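Local atomic coordinates of germination protein (Bacillus megaterium, PDB entry 6O59), a protein that forms the A subunit of the spore germinant receptor GerK3, a membrane protein that probably takes part in sensing nutrients and triggering germination. Residues M187-I192 against N246-R251. Numbering follows the deposited sequence.
Sequences MYIHGI and NLLEGR
A Schellman motif ends helix 240-248 where its C-terminal end packs against the end of strand 182-189, in the second of two five-stranded antiparallel sheets in the N-terminal domain of this receptor subunit. Leu247 carries most of the helix's apolar packing on the strand. With CG anti to its carbonyl carbon, it sets CD2 over the strand backbone, 3.6 Å from Met187 O, while CD1 meets Met187 SD at 4.0 Å as the two side chains cross obliquely. Ile189, its CG1 beside the backbone N and its chain extended (chi2 169°), reaches the helix end by its tip: CD1 lies 3.5 Å from Leu247 O and 3.9 Å from Leu248 CD2. Ile164 packs against both Ile189 and Leu248. Past the strand, Ile192 N hydrogen-bonds to Ile189 O, and Ile192 lays CG2 on the capping turn, 3.5 Å from Leu248 O and 3.6 Å from Gly250 N. Hydrogen bonds Arg251 N to Asn246 O and Gly250 N to Leu247 O, with Gly250 at positive phi (105°), make the motif and swing the chain into strand 252-256, the neighbour of 182-189; Glu249 N is a second donor to Asn246 O. Away from the strand, Arg251 NH1 forms a salt bridge with Glu249 OE1 (3.2 Å), approaching nearly along the carboxylate C-O axis, while OE1 lies 20° out of the guanidinium plane; NH2 donates hydrogen bonds to the carbonyls of Pro266 and Ala267.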
loop_
_atom_site.group_PDB
_atom_site.type_symbol
_atom_site.label_atom_id
_atom_site.label_comp_id
_atom_site.label_asym_id
_atom_site.label_seq_id
_atom_site.Cartn_x
_atom_site.Cartn_y
_atom_site.Cartn_z
ATOM N N MET A 187 -3.349 10.195 1.632
ATOM C CA MET A 187 -3.710 9.106 2.549
ATOM C C MET A 187 -4.899 9.456 3.438
ATOM O O MET A 187 -4.966 10.573 3.954
ATOM C CB MET A 187 -2.534 8.807 3.486
ATOM C CG MET A 187 -1.679 7.693 3.086
ATOM S SD MET A 187 -0.428 7.623 4.383
ATOM C CE MET A 187 0.889 6.854 3.500
ATOM N N TYR A 188 -5.766 8.467 3.707
ATOM C CA TYR A 188 -6.904 8.575 4.621
ATOM C C TYR A 188 -7.374 7.171 4.982
ATOM O O TYR A 188 -7.181 6.248 4.186
ATOM C CB TYR A 188 -8.052 9.425 4.022
ATOM C CG TYR A 188 -8.717 8.813 2.807
ATOM C CD1 TYR A 188 -8.180 8.976 1.531
ATOM C CD2 TYR A 188 -9.903 8.084 2.931
ATOM C CE1 TYR A 188 -8.788 8.407 0.410
ATOM C CE2 TYR A 188 -10.519 7.510 1.818
ATOM C CZ TYR A 188 -9.962 7.675 0.559
ATOM O OH TYR A 188 -10.585 7.104 -0.528
ATOM N N ILE A 189 -7.988 7.003 6.177
ATOM C CA ILE A 189 -8.513 5.699 6.556
ATOM C C ILE A 189 -9.993 5.711 6.213
ATOM O O ILE A 189 -10.793 6.409 6.862
ATOM C CB ILE A 189 -8.235 5.241 8.028
ATOM C CG1 ILE A 189 -6.723 5.216 8.347
ATOM C CG2 ILE A 189 -8.862 3.854 8.296
ATOM C CD1 ILE A 189 -6.360 5.034 9.830
ATOM N N HIS A 190 -10.347 4.944 5.175
ATOM C CA HIS A 190 -11.716 4.750 4.708
ATOM C C HIS A 190 -12.601 4.245 5.864
ATOM O O HIS A 190 -12.263 3.258 6.518
ATOM C CB HIS A 190 -11.708 3.751 3.545
ATOM C CG HIS A 190 -13.064 3.240 3.201
ATOM N ND1 HIS A 190 -13.932 3.983 2.440
ATOM C CD2 HIS A 190 -13.670 2.089 3.565
ATOM C CE1 HIS A 190 -15.036 3.262 2.351
ATOM N NE2 HIS A 190 -14.926 2.116 3.019
ATOM N N GLY A 191 -13.697 4.939 6.125
ATOM C CA GLY A 191 -14.602 4.563 7.208
ATOM C C GLY A 191 -14.382 5.338 8.490
ATOM O O GLY A 191 -15.282 5.403 9.332
ATOM N N ILE A 192 -13.172 5.905 8.662
ATOM C CA ILE A 192 -12.821 6.739 9.811
ATOM C C ILE A 192 -12.886 8.194 9.326
ATOM O O ILE A 192 -13.591 9.003 9.932
ATOM C CB ILE A 192 -11.468 6.337 10.464
ATOM C CG1 ILE A 192 -11.624 4.987 11.208
ATOM C CG2 ILE A 192 -10.991 7.422 11.427
ATOM C CD1 ILE A 192 -10.330 4.286 11.694
ATOM N N ASN A 246 -2.951 11.114 13.476
ATOM C CA ASN A 246 -3.945 11.946 12.785
ATOM C C ASN A 246 -4.798 11.137 11.811
ATOM O O ASN A 246 -5.994 11.418 11.673
ATOM C CB ASN A 246 -3.303 13.114 12.077
ATOM C CG ASN A 246 -2.819 14.165 13.034
ATOM O OD1 ASN A 246 -1.627 14.450 13.122
ATOM N ND2 ASN A 246 -3.726 14.753 13.795
ATOM N N LEU A 247 -4.209 10.110 11.174
ATOM C CA LEU A 247 -4.964 9.233 10.275
ATOM C C LEU A 247 -6.052 8.482 11.053
ATOM O O LEU A 247 -7.167 8.377 10.551
ATOM C CB LEU A 247 -4.061 8.247 9.519
ATOM C CG LEU A 247 -3.249 8.814 8.368
ATOM C CD1 LEU A 247 -2.176 7.838 7.972
ATOM C CD2 LEU A 247 -4.124 9.204 7.177
ATOM N N LEU A 248 -5.755 8.041 12.295
ATOM C CA LEU A 248 -6.732 7.336 13.136
ATOM C C LEU A 248 -7.808 8.289 13.679
ATOM O O LEU A 248 -8.833 7.821 14.174
ATOM C CB LEU A 248 -6.062 6.575 14.294
ATOM C CG LEU A 248 -5.102 5.455 13.894
ATOM C CD1 LEU A 248 -4.062 5.245 14.948
ATOM C CD2 LEU A 248 -5.836 4.160 13.565
ATOM N N GLU A 249 -7.590 9.614 13.566
ATOM C CA GLU A 249 -8.559 10.641 13.988
ATOM C C GLU A 249 -9.541 11.001 12.861
ATOM O O GLU A 249 -10.513 11.695 13.128
ATOM C CB GLU A 249 -7.839 11.934 14.420
ATOM C CG GLU A 249 -7.158 11.901 15.768
ATOM C CD GLU A 249 -6.217 13.064 16.015
ATOM O OE1 GLU A 249 -6.528 14.198 15.577
ATOM O OE2 GLU A 249 -5.163 12.837 16.655
ATOM N N GLY A 250 -9.257 10.594 11.620
ATOM C CA GLY A 250 -10.090 10.943 10.470
ATOM C C GLY A 250 -9.502 12.014 9.561
ATOM O O GLY A 250 -10.194 12.522 8.668
ATOM N N ARG A 251 -8.212 12.362 9.772
ATOM C CA ARG A 251 -7.508 13.360 8.980
ATOM C C ARG A 251 -6.874 12.707 7.756
ATOM O O ARG A 251 -6.863 11.473 7.639
ATOM C CB ARG A 251 -6.453 14.101 9.814
ATOM C CG ARG A 251 -7.011 14.669 11.104
ATOM C CD ARG A 251 -6.414 16.008 11.451
ATOM N NE ARG A 251 -6.487 16.193 12.893
ATOM C CZ ARG A 251 -6.003 17.236 13.548
ATOM N NH1 ARG A 251 -6.081 17.287 14.869
ATOM N NH2 ARG A 251 -5.401 18.219 12.894
#